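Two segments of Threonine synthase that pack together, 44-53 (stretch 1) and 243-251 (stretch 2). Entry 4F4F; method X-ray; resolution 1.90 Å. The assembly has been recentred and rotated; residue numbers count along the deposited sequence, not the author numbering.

Stretch 1 (44-53) TAEQIRALRG
Stretch 2 (243-251) ALSLGAPDR

Stretch 1 is a short helix, capped by T44 (OG1 to Q47 N, 3.1 Å), that runs into a type I turn from R49 to R52. Stretch 2 ends a helix (A243-S245) through a Schellman motif at G247, phi/psi 112/10, then crosses a cis peptide into P249. The directions oppose: A45 CA lies 5.7 Å from P249 CA, and R52 CA 6.5 Å from L244 CA. P249, C-gamma endo, is the bump at one end, its ring set against A45 and R49: CG is 3.3 Å from A45 O, CD 3.3 Å from R49 CG. Apolar contacts follow: I48 (m, t) points toward stretch 2, its CG2 reaching L244 CD2 (3.7 Å) and P249 CD (4.0 Å). L244 (m, t) points toward stretch 1, CD2 3.6 Å from I48 O and CD1 3.7 Å from L51 CB. The D250 carboxylate (chi1 m) offers two oxygens to two cationic guanidiniums. R49 (m, t, t, chi4 89°) lays one guanidinium face over P249 CG and forms a salt bridge, NH2 to D250 OD1 2.8 Å, with NE to D250 OD2 3.1 Å. R52 (m, t, t, chi4 168°) stays extended; its NH2 forms a salt bridge with D250 OD2 at 2.8 Å and hydrogen-bonds the carbonyl G247 O at 3.2 Å. Water 1 bridges the stretches, accepting from R52 NE (2.7 Å) and donating to L244 O (2.8 Å) and A248 O (2.6 Å).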

# COMPACT_ATOMS: atom_id res chain seq x y z
N THR A 44 -22.96 -11.14 5.37
CA THR A 44 -24.13 -11.40 4.53
C THR A 44 -24.61 -10.11 3.86
O THR A 44 -24.18 -9.03 4.25
CB THR A 44 -25.34 -11.92 5.34
OG1 THR A 44 -25.73 -10.89 6.26
CG2 THR A 44 -24.98 -13.25 6.04
N ALA A 45 -25.46 -10.24 2.85
CA ALA A 45 -26.07 -9.06 2.20
C ALA A 45 -26.72 -8.13 3.26
O ALA A 45 -26.52 -6.93 3.24
CB ALA A 45 -27.10 -9.48 1.15
N GLU A 46 -27.47 -8.69 4.19
CA GLU A 46 -28.13 -7.86 5.22
C GLU A 46 -27.11 -7.16 6.13
O GLU A 46 -27.34 -6.05 6.54
CB GLU A 46 -29.09 -8.69 6.10
CG GLU A 46 -30.39 -8.99 5.44
CD GLU A 46 -31.19 -7.73 5.21
OE1 GLU A 46 -31.17 -6.82 6.06
OE2 GLU A 46 -31.83 -7.65 4.18
N GLN A 47 -25.99 -7.84 6.44
CA GLN A 47 -24.96 -7.25 7.26
C GLN A 47 -24.30 -6.09 6.51
O GLN A 47 -23.90 -5.13 7.13
CB GLN A 47 -23.90 -8.27 7.71
CG GLN A 47 -24.37 -9.12 8.86
CD GLN A 47 -23.69 -10.48 9.02
OE1 GLN A 47 -22.94 -10.96 8.16
NE2 GLN A 47 -24.02 -11.15 10.13
N ILE A 48 -24.22 -6.19 5.18
CA ILE A 48 -23.69 -5.07 4.39
C ILE A 48 -24.73 -3.94 4.33
O ILE A 48 -24.40 -2.76 4.52
CB ILE A 48 -23.20 -5.51 2.98
CG1 ILE A 48 -22.05 -6.53 3.10
CG2 ILE A 48 -22.82 -4.28 2.15
CD1 ILE A 48 -21.70 -7.20 1.76
N ARG A 49 -25.99 -4.30 4.09
CA ARG A 49 -27.06 -3.27 4.13
C ARG A 49 -27.04 -2.51 5.46
O ARG A 49 -27.24 -1.29 5.47
CB ARG A 49 -28.42 -3.85 3.84
CG ARG A 49 -28.61 -4.26 2.38
CD ARG A 49 -30.05 -4.57 2.00
NE ARG A 49 -30.05 -5.34 0.77
CZ ARG A 49 -29.99 -6.68 0.72
NH1 ARG A 49 -30.02 -7.42 1.84
NH2 ARG A 49 -29.96 -7.31 -0.46
N ALA A 50 -26.71 -3.20 6.54
CA ALA A 50 -26.66 -2.58 7.87
C ALA A 50 -25.56 -1.53 8.01
O ALA A 50 -25.62 -0.71 8.90
CB ALA A 50 -26.55 -3.65 8.98
N LEU A 51 -24.59 -1.53 7.11
CA LEU A 51 -23.51 -0.52 7.11
C LEU A 51 -23.91 0.81 6.47
O LEU A 51 -23.18 1.81 6.58
CB LEU A 51 -22.28 -1.08 6.37
CG LEU A 51 -21.70 -2.32 7.04
CD1 LEU A 51 -20.52 -2.83 6.25
CD2 LEU A 51 -21.38 -2.08 8.51
N ARG A 52 -25.09 0.84 5.82
CA ARG A 52 -25.52 2.05 5.08
C ARG A 52 -25.68 3.21 6.04
O ARG A 52 -26.25 3.08 7.11
CB ARG A 52 -26.80 1.81 4.29
CG ARG A 52 -26.58 0.96 3.04
CD ARG A 52 -27.92 0.53 2.46
NE ARG A 52 -27.72 -0.09 1.16
CZ ARG A 52 -28.65 -0.76 0.49
NH1 ARG A 52 -29.87 -0.92 0.99
NH2 ARG A 52 -28.36 -1.24 -0.68
N GLY A 53 -25.16 4.36 5.62
CA GLY A 53 -25.27 5.58 6.39
C GLY A 53 -24.09 5.76 7.34
O GLY A 53 -23.95 6.82 7.92
N ALA A 243 -18.29 0.95 -2.39
CA ALA A 243 -19.35 0.09 -2.90
C ALA A 243 -20.67 0.43 -2.21
O ALA A 243 -21.74 0.42 -2.85
CB ALA A 243 -19.01 -1.40 -2.73
N LEU A 244 -20.63 0.79 -0.93
CA LEU A 244 -21.85 1.20 -0.23
C LEU A 244 -22.42 2.49 -0.81
O LEU A 244 -23.64 2.65 -0.93
CB LEU A 244 -21.58 1.41 1.27
CG LEU A 244 -21.40 0.17 2.12
CD1 LEU A 244 -20.75 0.56 3.49
CD2 LEU A 244 -22.77 -0.54 2.26
N SER A 245 -21.56 3.42 -1.22
CA SER A 245 -22.05 4.65 -1.82
C SER A 245 -22.83 4.32 -3.10
O SER A 245 -23.82 4.97 -3.39
CB SER A 245 -20.91 5.64 -2.15
OG SER A 245 -20.27 6.13 -0.97
N LEU A 246 -22.38 3.30 -3.83
CA LEU A 246 -23.00 2.92 -5.09
C LEU A 246 -24.09 1.87 -5.03
O LEU A 246 -24.64 1.46 -6.08
CB LEU A 246 -21.91 2.53 -6.11
CG LEU A 246 -20.80 3.58 -6.21
CD1 LEU A 246 -19.67 3.03 -7.07
CD2 LEU A 246 -21.36 4.89 -6.73
N GLY A 247 -24.46 1.47 -3.83
CA GLY A 247 -25.63 0.65 -3.64
C GLY A 247 -25.39 -0.76 -3.19
O GLY A 247 -26.35 -1.57 -3.13
N ALA A 248 -24.15 -1.08 -2.81
CA ALA A 248 -23.88 -2.39 -2.22
C ALA A 248 -24.86 -2.70 -1.10
O ALA A 248 -25.20 -1.82 -0.29
CB ALA A 248 -22.43 -2.48 -1.72
N PRO A 249 -25.31 -3.97 -1.00
CA PRO A 249 -24.92 -5.13 -1.76
C PRO A 249 -25.87 -5.44 -2.89
O PRO A 249 -25.77 -6.50 -3.47
CB PRO A 249 -25.05 -6.26 -0.72
CG PRO A 249 -26.22 -5.87 0.08
CD PRO A 249 -26.23 -4.33 0.09
N ASP A 250 -26.80 -4.55 -3.19
CA ASP A 250 -27.84 -4.84 -4.17
C ASP A 250 -27.39 -4.73 -5.61
O ASP A 250 -28.10 -5.16 -6.52
CB ASP A 250 -29.04 -3.93 -3.92
CG ASP A 250 -29.72 -4.30 -2.63
OD1 ASP A 250 -30.23 -5.42 -2.54
OD2 ASP A 250 -29.68 -3.53 -1.69
N ARG A 251 -26.24 -4.13 -5.85
CA ARG A 251 -25.63 -4.36 -7.15
C ARG A 251 -24.12 -4.52 -6.95
O ARG A 251 -23.55 -3.99 -6.01
CB ARG A 251 -25.97 -3.24 -8.12
CG ARG A 251 -25.39 -1.91 -7.78
CD ARG A 251 -25.67 -0.95 -8.90
NE ARG A 251 -25.30 0.40 -8.55
CZ ARG A 251 -25.06 1.36 -9.42
NH1 ARG A 251 -24.74 2.54 -8.97
NH2 ARG A 251 -25.15 1.16 -10.74
O HOH W 1 -25.60 0.72 -0.37